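Local coordinates for Nrps/pks (PDB 4OPE), which serves as a ketosynthase domain of the AT-less type I synthase assembling oxazolomycin, probably condensing acyl units to lengthen the growing polyketide, at residues A[10-15]-A[247-252]; A[6-11]-A[262-267]; A[495-500]-A[527-532]; A[446-451]-A[539-544]. All blocks are in the same frame, centred on the assembly; numbering follows the deposited sequence.

Contact 1: residues A[10-15]-A[247-252]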
loop_
_atom_site.group_PDB
_atom_site.type_symbol
_atom_site.label_atom_id
_atom_site.label_comp_id
_atom_site.label_asym_id
_atom_site.label_seq_id
_atom_site.Cartn_x
_atom_site.Cartn_y
_atom_site.Cartn_z
ATOM N N VAL A 10 8.213 17.688 -9.509
ATOM C CA VAL A 10 9.497 17.960 -8.878
ATOM C C VAL A 10 9.455 17.697 -7.388
ATOM O O VAL A 10 8.391 17.640 -6.786
ATOM C CB VAL A 10 9.924 19.413 -9.061
ATOM C CG1 VAL A 10 10.068 19.742 -10.551
ATOM C CG2 VAL A 10 8.942 20.370 -8.383
ATOM N N ILE A 11 10.634 17.505 -6.822
ATOM C CA ILE A 11 10.799 17.298 -5.426
ATOM C C ILE A 11 11.256 18.627 -4.835
ATOM O O ILE A 11 12.277 19.190 -5.226
ATOM C CB ILE A 11 11.910 16.266 -5.135
ATOM C CG1 ILE A 11 11.484 14.865 -5.555
ATOM C CG2 ILE A 11 12.318 16.260 -3.645
ATOM C CD1 ILE A 11 12.614 13.862 -5.433
ATOM N N VAL A 12 10.552 19.088 -3.826
ATOM C CA VAL A 12 10.890 20.360 -3.245
ATOM C C VAL A 12 11.293 20.280 -1.796
ATOM O O VAL A 12 11.441 21.282 -1.178
ATOM C CB VAL A 12 9.719 21.335 -3.350
ATOM C CG1 VAL A 12 9.265 21.454 -4.786
ATOM C CG2 VAL A 12 8.565 20.912 -2.437
ATOM N N GLY A 13 11.435 19.103 -1.232
ATOM C CA GLY A 13 12.020 19.006 0.125
ATOM C C GLY A 13 12.278 17.560 0.454
ATOM O O GLY A 13 11.681 16.694 -0.120
ATOM N N VAL A 14 13.152 17.311 1.393
ATOM C CA VAL A 14 13.454 15.936 1.800
ATOM C C VAL A 14 13.861 15.934 3.247
ATOM O O VAL A 14 14.445 16.902 3.732
ATOM C CB VAL A 14 14.586 15.314 0.908
ATOM C CG1 VAL A 14 15.836 16.223 0.838
ATOM C CG2 VAL A 14 14.949 13.883 1.328
ATOM N N ALA A 15 13.593 14.835 3.915
ATOM C CA ALA A 15 13.998 14.655 5.283
ATOM C C ALA A 15 14.145 13.179 5.613
ATOM O O ALA A 15 13.561 12.333 4.949
ATOM C CB ALA A 15 12.978 15.315 6.180
ATOM N N LEU A 247 8.877 15.681 -0.650
ATOM C CA LEU A 247 7.626 16.441 -0.892
ATOM C C LEU A 247 7.567 16.787 -2.348
ATOM O O LEU A 247 8.528 17.323 -2.897
ATOM C CB LEU A 247 7.556 17.711 -0.028
ATOM C CG LEU A 247 6.195 18.450 -0.095
ATOM C CD1 LEU A 247 5.102 17.657 0.549
ATOM C CD2 LEU A 247 6.263 19.767 0.612
ATOM N N LEU A 248 6.433 16.473 -2.956
ATOM C CA LEU A 248 6.268 16.536 -4.404
ATOM C C LEU A 248 5.235 17.576 -4.852
ATOM O O LEU A 248 4.281 17.879 -4.129
ATOM C CB LEU A 248 5.859 15.164 -4.907
ATOM C CG LEU A 248 6.811 14.022 -4.532
ATOM C CD1 LEU A 248 6.103 12.678 -4.625
ATOM C CD2 LEU A 248 8.023 14.034 -5.442
ATOM N N LYS A 249 5.441 18.104 -6.049
ATOM C CA LYS A 249 4.720 19.285 -6.555
ATOM C C LYS A 249 4.847 19.311 -8.077
ATOM O O LYS A 249 5.850 18.843 -8.602
ATOM C CB LYS A 249 5.421 20.542 -6.048
ATOM C CG LYS A 249 4.576 21.622 -5.411
ATOM C CD LYS A 249 5.376 22.308 -4.326
ATOM C CE LYS A 249 4.534 23.255 -3.470
ATOM N NZ LYS A 249 5.047 23.290 -2.056
ATOM N N ARG A 250 3.872 19.878 -8.778
ATOM C CA ARG A 250 4.062 20.251 -10.182
ATOM C C ARG A 250 5.098 21.344 -10.313
ATOM O O ARG A 250 5.112 22.270 -9.487
ATOM C CB ARG A 250 2.774 20.753 -10.789
ATOM C CG ARG A 250 1.815 19.644 -11.105
ATOM C CD ARG A 250 0.629 20.197 -11.827
ATOM N NE ARG A 250 -0.486 19.265 -11.926
ATOM C CZ ARG A 250 -0.574 18.292 -12.831
ATOM N NH1 ARG A 250 0.417 18.068 -13.707
ATOM N NH2 ARG A 250 -1.665 17.527 -12.846
ATOM N N ARG A 251 5.959 21.261 -11.338
ATOM C CA ARG A 251 6.978 22.305 -11.534
ATOM C C ARG A 251 6.376 23.712 -11.503
ATOM O O ARG A 251 6.894 24.595 -10.814
ATOM C CB ARG A 251 7.746 22.155 -12.843
ATOM C CG ARG A 251 9.099 22.869 -12.766
ATOM C CD ARG A 251 9.627 23.439 -14.074
ATOM N NE ARG A 251 10.511 22.541 -14.835
ATOM C CZ ARG A 251 11.795 22.259 -14.547
ATOM N NH1 ARG A 251 12.457 21.440 -15.367
ATOM N NH2 ARG A 251 12.424 22.753 -13.455
ATOM N N SER A 252 5.276 23.895 -12.233
ATOM C CA SER A 252 4.594 25.170 -12.282
ATOM C C SER A 252 4.231 25.656 -10.890
ATOM O O SER A 252 4.383 26.834 -10.585
ATOM C CB SER A 252 3.343 25.083 -13.141
ATOM O OG SER A 252 2.514 24.008 -12.738
#

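Contact 2: residues A[6-11]-A[262-267]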
loop_
_atom_site.group_PDB
_atom_site.type_symbol
_atom_site.label_atom_id
_atom_site.label_comp_id
_atom_site.label_asym_id
_atom_site.label_seq_id
_atom_site.Cartn_x
_atom_site.Cartn_y
_atom_site.Cartn_z
ATOM N N ASP A 6 3.211 16.985 -19.675
ATOM C CA ASP A 6 4.026 18.202 -19.990
ATOM C C ASP A 6 4.550 18.902 -18.721
ATOM O O ASP A 6 5.760 19.154 -18.610
ATOM C CB ASP A 6 3.221 19.188 -20.841
ATOM C CG ASP A 6 3.867 20.561 -20.898
ATOM O OD1 ASP A 6 5.114 20.630 -20.976
ATOM O OD2 ASP A 6 3.131 21.569 -20.848
ATOM N N ASP A 7 3.647 19.238 -17.789
ATOM C CA ASP A 7 4.063 19.755 -16.480
ATOM C C ASP A 7 4.687 18.601 -15.640
ATOM O O ASP A 7 4.103 17.528 -15.395
ATOM C CB ASP A 7 2.924 20.468 -15.736
ATOM C CG ASP A 7 3.441 21.502 -14.707
ATOM O OD1 ASP A 7 4.672 21.579 -14.473
ATOM O OD2 ASP A 7 2.612 22.256 -14.128
ATOM N N GLU A 8 5.914 18.840 -15.223
ATOM C CA GLU A 8 6.707 17.812 -14.636
ATOM C C GLU A 8 6.412 17.813 -13.145
ATOM O O GLU A 8 5.945 18.810 -12.590
ATOM C CB GLU A 8 8.187 18.097 -14.904
ATOM C CG GLU A 8 8.500 18.612 -16.315
ATOM C CD GLU A 8 9.995 18.785 -16.547
ATOM O OE1 GLU A 8 10.553 19.775 -16.006
ATOM O OE2 GLU A 8 10.600 17.927 -17.258
ATOM N N ILE A 9 6.696 16.697 -12.499
ATOM C CA ILE A 9 6.691 16.662 -11.086
ATOM C C ILE A 9 8.086 16.948 -10.620
ATOM O O ILE A 9 9.030 16.477 -11.243
ATOM C CB ILE A 9 6.351 15.285 -10.594
ATOM C CG1 ILE A 9 5.004 14.850 -11.155
ATOM C CG2 ILE A 9 6.331 15.271 -9.076
ATOM C CD1 ILE A 9 3.898 15.808 -10.848
ATOM N N VAL A 10 8.213 17.688 -9.509
ATOM C CA VAL A 10 9.497 17.960 -8.878
ATOM C C VAL A 10 9.455 17.697 -7.388
ATOM O O VAL A 10 8.391 17.640 -6.786
ATOM C CB VAL A 10 9.924 19.413 -9.061
ATOM C CG1 VAL A 10 10.068 19.742 -10.551
ATOM C CG2 VAL A 10 8.942 20.370 -8.383
ATOM N N ILE A 11 10.634 17.505 -6.822
ATOM C CA ILE A 11 10.799 17.298 -5.426
ATOM C C ILE A 11 11.256 18.627 -4.835
ATOM O O ILE A 11 12.277 19.190 -5.226
ATOM C CB ILE A 11 11.910 16.266 -5.135
ATOM C CG1 ILE A 11 11.484 14.865 -5.555
ATOM C CG2 ILE A 11 12.318 16.260 -3.645
ATOM C CD1 ILE A 11 12.614 13.862 -5.433
ATOM N N LEU A 262 14.702 20.467 -5.696
ATOM C CA LEU A 262 15.825 19.563 -5.454
ATOM C C LEU A 262 16.148 18.666 -6.622
ATOM O O LEU A 262 17.280 18.174 -6.744
ATOM C CB LEU A 262 15.513 18.682 -4.248
ATOM C CG LEU A 262 15.921 19.236 -2.875
ATOM C CD1 LEU A 262 15.791 20.727 -2.824
ATOM C CD2 LEU A 262 15.104 18.662 -1.758
ATOM N N ALA A 263 15.145 18.407 -7.456
ATOM C CA ALA A 263 15.292 17.492 -8.572
ATOM C C ALA A 263 13.980 17.429 -9.332
ATOM O O ALA A 263 12.892 17.589 -8.773
ATOM C CB ALA A 263 15.668 16.098 -8.082
ATOM N N VAL A 264 14.099 17.181 -10.618
ATOM C CA VAL A 264 12.954 16.938 -11.449
ATOM C C VAL A 264 12.838 15.448 -11.579
ATOM O O VAL A 264 13.826 14.767 -11.937
ATOM C CB VAL A 264 13.190 17.500 -12.864
ATOM C CG1 VAL A 264 12.037 17.155 -13.783
ATOM C CG2 VAL A 264 13.419 18.992 -12.790
ATOM N N VAL A 265 11.633 14.946 -11.328
ATOM C CA VAL A 265 11.348 13.550 -11.496
ATOM C C VAL A 265 11.011 13.257 -12.947
ATOM O O VAL A 265 9.870 13.386 -13.354
ATOM C CB VAL A 265 10.192 13.162 -10.607
ATOM C CG1 VAL A 265 9.824 11.673 -10.804
ATOM C CG2 VAL A 265 10.604 13.434 -9.157
ATOM N N ARG A 266 12.017 12.870 -13.722
ATOM C CA ARG A 266 11.824 12.647 -15.149
ATOM C C ARG A 266 10.884 11.476 -15.451
ATOM O O ARG A 266 10.039 11.579 -16.318
ATOM C CB ARG A 266 13.177 12.475 -15.853
ATOM C CG ARG A 266 13.994 13.791 -15.978
ATOM C CD ARG A 266 13.701 14.593 -17.251
ATOM N NE ARG A 266 14.142 13.883 -18.471
ATOM C CZ ARG A 266 15.398 13.852 -18.947
ATOM N NH1 ARG A 266 16.373 14.520 -18.333
ATOM N NH2 ARG A 266 15.691 13.164 -20.053
ATOM N N SER A 267 11.034 10.378 -14.727
ATOM C CA SER A 267 10.153 9.228 -14.849
ATOM C C SER A 267 10.196 8.288 -13.619
ATOM O O SER A 267 11.150 8.292 -12.813
ATOM C CB SER A 267 10.492 8.416 -16.109
ATOM O OG SER A 267 11.650 7.598 -15.929
#

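Contact 3: residues A[495-500]-A[527-532]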
loop_
_atom_site.group_PDB
_atom_site.type_symbol
_atom_site.label_atom_id
_atom_site.label_comp_id
_atom_site.label_asym_id
_atom_site.label_seq_id
_atom_site.Cartn_x
_atom_site.Cartn_y
_atom_site.Cartn_z
ATOM N N ALA A 495 4.006 28.979 20.466
ATOM C CA ALA A 495 3.707 29.826 21.612
ATOM C C ALA A 495 4.907 30.595 22.118
ATOM O O ALA A 495 4.778 31.818 22.328
ATOM C CB ALA A 495 3.115 28.994 22.735
ATOM N N HIS A 496 6.049 29.923 22.339
ATOM C CA HIS A 496 7.217 30.590 22.983
ATOM C C HIS A 496 8.112 31.233 21.961
ATOM O O HIS A 496 8.531 30.593 21.027
ATOM C CB HIS A 496 8.009 29.628 23.853
ATOM C CG HIS A 496 7.245 29.180 25.041
ATOM N ND1 HIS A 496 7.660 29.443 26.329
ATOM C CD2 HIS A 496 6.017 28.616 25.143
ATOM C CE1 HIS A 496 6.729 29.034 27.176
ATOM N NE2 HIS A 496 5.729 28.513 26.483
ATOM N N ARG A 497 8.422 32.505 22.131
ATOM C CA ARG A 497 9.030 33.290 21.055
ATOM C C ARG A 497 10.380 33.792 21.442
ATOM O O ARG A 497 10.619 34.166 22.591
ATOM C CB ARG A 497 8.135 34.483 20.704
ATOM C CG ARG A 497 6.706 34.110 20.299
ATOM C CD ARG A 497 6.667 33.807 18.831
ATOM N NE ARG A 497 5.424 33.198 18.437
ATOM C CZ ARG A 497 4.555 33.697 17.567
ATOM N NH1 ARG A 497 4.739 34.843 16.934
ATOM N NH2 ARG A 497 3.485 32.995 17.302
ATOM N N LEU A 498 11.261 33.807 20.462
ATOM C CA LEU A 498 12.552 34.501 20.558
ATOM C C LEU A 498 12.822 35.316 19.257
ATOM O O LEU A 498 12.475 34.882 18.185
ATOM C CB LEU A 498 13.665 33.507 20.842
ATOM C CG LEU A 498 15.026 34.125 21.061
ATOM C CD1 LEU A 498 15.846 33.251 21.988
ATOM C CD2 LEU A 498 15.787 34.308 19.770
ATOM N N ALA A 499 13.430 36.494 19.359
ATOM C CA ALA A 499 13.835 37.227 18.164
ATOM C C ALA A 499 15.096 38.024 18.354
ATOM O O ALA A 499 15.398 38.514 19.461
ATOM C CB ALA A 499 12.730 38.150 17.706
ATOM N N VAL A 500 15.827 38.172 17.263
ATOM C CA VAL A 500 17.045 38.950 17.263
ATOM C C VAL A 500 17.106 39.731 15.978
ATOM O O VAL A 500 16.723 39.252 14.902
ATOM C CB VAL A 500 18.290 38.066 17.301
ATOM C CG1 VAL A 500 19.484 38.870 17.741
ATOM C CG2 VAL A 500 18.079 36.893 18.250
ATOM N N GLY A 527 9.345 36.287 24.475
ATOM C CA GLY A 527 8.026 36.437 25.037
ATOM C C GLY A 527 7.157 35.266 24.706
ATOM O O GLY A 527 7.584 34.355 24.039
ATOM N N THR A 528 5.948 35.273 25.207
ATOM C CA THR A 528 4.995 34.246 24.855
ATOM C C THR A 528 3.916 34.908 24.038
ATOM O O THR A 528 3.545 36.051 24.289
ATOM C CB THR A 528 4.433 33.565 26.107
ATOM O OG1 THR A 528 5.466 32.752 26.666
ATOM C CG2 THR A 528 3.291 32.652 25.736
ATOM N N ALA A 529 3.443 34.211 23.021
ATOM C CA ALA A 529 2.466 34.815 22.146
ATOM C C ALA A 529 1.195 35.053 22.933
ATOM O O ALA A 529 0.946 34.367 23.904
ATOM C CB ALA A 529 2.179 33.915 20.955
ATOM N N SER A 530 0.408 36.027 22.499
ATOM C CA SER A 530 -0.953 36.214 23.011
ATOM C C SER A 530 -1.868 36.454 21.825
ATOM O O SER A 530 -1.424 36.838 20.750
ATOM C CB SER A 530 -1.029 37.364 24.039
ATOM O OG SER A 530 -0.390 38.517 23.542
ATOM N N ARG A 531 -3.148 36.223 22.024
ATOM C CA ARG A 531 -4.083 36.285 20.927
ATOM C C ARG A 531 -4.296 37.729 20.549
ATOM O O ARG A 531 -4.231 38.611 21.390
ATOM C CB ARG A 531 -5.393 35.609 21.304
ATOM C CG ARG A 531 -5.158 34.171 21.754
ATOM C CD ARG A 531 -6.443 33.505 22.170
ATOM N NE ARG A 531 -6.256 32.082 22.394
ATOM C CZ ARG A 531 -7.171 31.298 22.957
ATOM N NH1 ARG A 531 -8.325 31.797 23.364
ATOM N NH2 ARG A 531 -6.943 30.004 23.125
ATOM N N ALA A 532 -4.514 37.938 19.256
ATOM C CA ALA A 532 -4.658 39.244 18.615
ATOM C C ALA A 532 -3.554 40.256 18.940
ATOM O O ALA A 532 -3.780 41.471 18.909
ATOM C CB ALA A 532 -6.037 39.821 18.888
#

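Contact 4: residues A[446-451]-A[539-544]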
loop_
_atom_site.group_PDB
_atom_site.type_symbol
_atom_site.label_atom_id
_atom_site.label_comp_id
_atom_site.label_asym_id
_atom_site.label_seq_id
_atom_site.Cartn_x
_atom_site.Cartn_y
_atom_site.Cartn_z
ATOM N N GLU A 446 18.685 43.944 2.388
ATOM C CA GLU A 446 19.886 44.433 3.093
ATOM C C GLU A 446 19.622 44.427 4.592
ATOM O O GLU A 446 18.483 44.518 5.020
ATOM C CB GLU A 446 20.303 45.861 2.649
ATOM C CG GLU A 446 21.078 45.954 1.321
ATOM C CD GLU A 446 22.618 46.039 1.447
ATOM O OE1 GLU A 446 23.271 45.155 2.062
ATOM O OE2 GLU A 446 23.201 46.989 0.877
ATOM N N PRO A 447 20.683 44.328 5.396
ATOM C CA PRO A 447 20.485 44.290 6.825
ATOM C C PRO A 447 19.818 45.549 7.378
ATOM O O PRO A 447 19.650 46.527 6.685
ATOM C CB PRO A 447 21.922 44.149 7.388
ATOM C CG PRO A 447 22.832 44.551 6.283
ATOM C CD PRO A 447 22.098 44.134 5.033
ATOM N N PRO A 448 19.412 45.505 8.629
ATOM C CA PRO A 448 19.425 44.306 9.436
ATOM C C PRO A 448 18.246 43.368 9.099
ATOM O O PRO A 448 17.395 43.652 8.211
ATOM C CB PRO A 448 19.331 44.846 10.844
ATOM C CG PRO A 448 18.481 46.069 10.681
ATOM C CD PRO A 448 18.916 46.666 9.365
ATOM N N TYR A 449 18.266 42.218 9.757
ATOM C CA TYR A 449 17.342 41.195 9.481
ATOM C C TYR A 449 16.830 40.787 10.822
ATOM O O TYR A 449 17.467 41.057 11.848
ATOM C CB TYR A 449 18.007 40.005 8.802
ATOM C CG TYR A 449 18.773 40.298 7.533
ATOM C CD1 TYR A 449 18.132 40.543 6.335
ATOM C CD2 TYR A 449 20.173 40.248 7.521
ATOM C CE1 TYR A 449 18.863 40.788 5.175
ATOM C CE2 TYR A 449 20.904 40.486 6.357
ATOM C CZ TYR A 449 20.242 40.773 5.199
ATOM O OH TYR A 449 20.978 41.012 4.058
ATOM N N VAL A 450 15.671 40.134 10.806
ATOM C CA VAL A 450 15.129 39.573 12.031
ATOM C C VAL A 450 15.268 38.086 11.964
ATOM O O VAL A 450 14.969 37.494 10.931
ATOM C CB VAL A 450 13.652 39.929 12.241
ATOM C CG1 VAL A 450 12.801 39.452 11.085
ATOM C CG2 VAL A 450 13.157 39.345 13.550
ATOM N N CYS A 451 15.755 37.502 13.049
ATOM C CA CYS A 451 15.760 36.081 13.217
ATOM C C CYS A 451 14.648 35.747 14.164
ATOM O O CYS A 451 14.683 36.106 15.332
ATOM C CB CYS A 451 17.057 35.609 13.846
ATOM S SG CYS A 451 17.007 33.942 14.585
ATOM N N ARG A 539 7.948 47.852 8.664
ATOM C CA ARG A 539 8.774 46.734 8.169
ATOM C C ARG A 539 10.271 46.760 8.543
ATOM O O ARG A 539 11.016 45.883 8.128
ATOM C CB ARG A 539 8.604 46.578 6.636
ATOM C CG ARG A 539 7.254 45.946 6.154
ATOM C CD ARG A 539 6.848 44.533 6.700
ATOM N NE ARG A 539 7.756 43.388 6.395
ATOM C CZ ARG A 539 7.481 42.085 6.625
ATOM N NH1 ARG A 539 6.313 41.707 7.161
ATOM N NH2 ARG A 539 8.374 41.133 6.316
ATOM N N THR A 540 10.724 47.708 9.346
ATOM C CA THR A 540 12.071 47.590 9.882
ATOM C C THR A 540 12.156 46.386 10.816
ATOM O O THR A 540 11.191 45.974 11.435
ATOM C CB THR A 540 12.533 48.797 10.721
ATOM O OG1 THR A 540 11.827 48.800 11.968
ATOM C CG2 THR A 540 12.320 50.146 9.975
ATOM N N ALA A 541 13.359 45.861 10.948
ATOM C CA ALA A 541 13.599 44.637 11.684
ATOM C C ALA A 541 13.226 44.741 13.176
ATOM O O ALA A 541 12.578 43.861 13.705
ATOM C CB ALA A 541 15.060 44.213 11.487
ATOM N N PRO A 542 13.642 45.820 13.862
ATOM C CA PRO A 542 13.230 45.995 15.274
ATOM C C PRO A 542 11.716 45.937 15.449
ATOM O O PRO A 542 11.202 45.368 16.427
ATOM C CB PRO A 542 13.718 47.395 15.627
ATOM C CG PRO A 542 14.686 47.778 14.566
ATOM C CD PRO A 542 14.385 46.975 13.339
ATOM N N GLU A 543 11.007 46.529 14.501
ATOM C CA GLU A 543 9.544 46.502 14.514
ATOM C C GLU A 543 9.019 45.113 14.325
ATOM O O GLU A 543 8.075 44.725 14.985
ATOM C CB GLU A 543 8.961 47.426 13.426
ATOM C CG GLU A 543 9.168 48.893 13.713
ATOM C CD GLU A 543 8.597 49.777 12.624
ATOM O OE1 GLU A 543 9.261 49.902 11.558
ATOM O OE2 GLU A 543 7.506 50.392 12.871
ATOM N N LEU A 544 9.645 44.389 13.415
ATOM C CA LEU A 544 9.325 42.986 13.134
ATOM C C LEU A 544 9.645 42.101 14.301
ATOM O O LEU A 544 8.809 41.308 14.736
ATOM C CB LEU A 544 10.071 42.491 11.894
ATOM C CG LEU A 544 9.714 43.265 10.596
ATOM C CD1 LEU A 544 10.413 42.687 9.376
ATOM C CD2 LEU A 544 8.219 43.290 10.377
#

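Contact 1: residues A[10-15]-A[247-252]
Strands 9-17 and 242-250 are antiparallel neighbours in the mixed sheet of this thiolase-fold ketosynthase, and segments 10-15 and 247-252 meet where the second strand gives way to helix 251-256. Val10 N donates to Lys249 O over 2.8 Å, nearly straight and almost along the C=O axis, and Val12 N reaches Leu247 O, also over 2.8 Å, in the same manner. Lys249 N returns a more bent bond to Val10 O, whereas Leu247 N approaches Gly13 O from above the carbonyl plane. Ile11 and Leu248, the non-hydrogen-bonded pair, lay their side chains alongside each other on one face. Ile11 CG1, anti to the carbonyl carbon, meets Leu248 CD2 at 3.6 Å, and Leu248 continues onto Leu183, Ala186 and Ile190 of helix 178-192. On the face carrying Val10 and Lys249, chi1 of -61° sets Val10 CG1 beside its own backbone N, 4.0 Å from Arg251 CG. Val10 CG2 takes the crowded position between N and carbonyl carbon and lies 3.5 Å from Lys249 O. The poorly ordered Arg251 crosses Val10 at about a right angle before its NH1 forms a salt bridge with Glu8. An alanine in place of Val10 would lose both methyls and would probably pack CB and CG of Arg251 less firmly. Val12, whose psi of 7° departs from the extended strand, sets its fork across the bent chain of Lys249. Val12 CG2 lies 4.0 Å from Leu247 CD2, while Lys249 CD stands 4.0 Å from both Val12 CG1 and Val12 CG2.

Contact 2: residues A[6-11]-A[262-267]
The other edge of strand 9-17 pairs antiparallel with strand 263-272 in the same thiolase-type sheet. Packing is densest at the Ile11 end, where backbone bonds and branched side chains converge. Ile11 N gives a nearly straight bond to Ala263 O at 3.0 Å, and Ile11 O takes Leu262 N at 2.8 Å, almost along the C=O axis. Ile11 splits its branches: CG1 lies 4.0 Å from Val265 CG2, crossing that side chain at about a right angle, while CG2 meets Leu262 CB at 4.1 Å. Val265, with CG1 anti to its backbone N (chi1 178°), thereby holds CG2 toward Ile11. Packing loosens at the Glu8 end, where Glu8 and Asp7 are partly exposed and Asp6 is exposed. There the Glu8 carboxylate only brushes Val264 CG1, 3.7 Å from OE1, its charge being met instead by Arg251 in a salt bridge. The buried part of that face is Val10 CG1 on Val264 CG2, at 4.1 Å. Beyond the pair, Arg266 and Ser267 both face Ile432 in a classic beta bulge toward strand 427-434. Helix 251-256 covers Val10 and Val264, helix 178-192 packs on Ile9 and Val265, and helix 356-370 lies against Leu262 and Ala263.

Contact 3: residues A[495-500]-A[527-532]
Between the segments, Ala495 O is the best-held polar atom, with one hydrogen bond and one C-H...O contact. Ala529 N donates to it over 2.8 Å, in the carbonyl plane and with an N-H...O angle of 162°, and Thr528 CA adds the softer contact at 3.5 Å. Two residues on, Arg497 and Gly527 form an antiparallel hydrogen-bonded pair: Arg497 N reaches Gly527 O over 2.8 Å nearly along the C=O axis, while Gly527 N comes to Arg497 O from above the carbonyl plane. His496 and Thr528 form the non-hydrogen-bonded pair, their side chains alongside and pointing the same way. Thr528 OG1 hangs over one face of the imidazole near its rim, 4.0 Å from both His496 ND1 and His496 CE1, without a hydrogen bond. The Arg497 chain bends at chi2 (-86°) and brings one guanidinium face over Ala529 CB, 4.0 Å from Arg497 NH2. Its rotation is fixed from outside: NE donates to Met494 O, NH1 to Trp548 O, and the group makes a cation-pi contact with Trp548. A leucine replacing Arg497 would lose the guanidinium hydrogen bonds, among them those to Met494 and Trp548, and the cation-pi contact, and would probably loosen the join between the middle strand and helix 541-550. Strand 496-502 is the middle of a small three-stranded antiparallel sheet, consistent with the linker subdomain that follows ketosynthases in type I synthases. Its His496 and Leu498 face helix 458-473, Leu498 and Val500 meet helix 505-516, and on the opposite face Ala499 packs against helix 541-550.

Contact 4: residues A[446-451]-A[539-544]
Apolar packing joins the start of strand 449-455 to the first turn of helix 541-550 in the small three-stranded alpha/beta subdomain. Ala541 CB is the point of closest approach, 3.9 Å from the carbonyl carbon of Tyr449 and 4.0 Å from CG of Pro448, a residue preceded by a cis peptide bond. One turn along the helix from Ala541, Leu544 CB meets Val450 CG1 at 4.2 Å, the two side chains crossing at about a right angle; this CG1 takes the crowded position between backbone N and carbonyl carbon (chi1 58°). No polar bond crosses; at the helix start Thr540 and Glu543 form a capping box. Thr540 OG1 donates to the anti lone pair of Glu543 OE1 over 2.8 Å, and the two reciprocal N-H bonds are weak. Glu543 OE2 has a further partner in Thr537 OG1. Flat groups pack locally too: Pro447 CA sits over one face of the Tyr449 ring, whose OH reaches Gln445 O and whose body lies on helix 481-488. Leu544 CD2 similarly covers one guanidinium face of Arg539. The contact thus depends on the fit of apolar groups round the small Ala541, while the polar groups of Thr540 and Glu543 are engaged with each other, not with the strand.

How the contacts relate
Contacts 1 and 2 are buried in the ketosynthase body and hold opposite edges of one strand, 9-17, sharing Val10 and Ile11; the Arg251–Glu8 salt bridge links them at the partly exposed end. Contacts 3 and 4 belong to the small outlying sheet, their nearest atoms about 20 Å or more from the first two. There they meet through neighbouring strands, Cys451 N lying 2.7 Å from Val500 O in a probable hydrogen bond, and contact 3 is nested in the loop closed by contact 4. Contact 3, at the surface, combines backbone bonds with an arginine whose polar partners lie outside it; contact 4 is buried, without a hydrogen bond across it, its side-chain contacts apolar; the central pair combines backbone bonding with branched aliphatic packing.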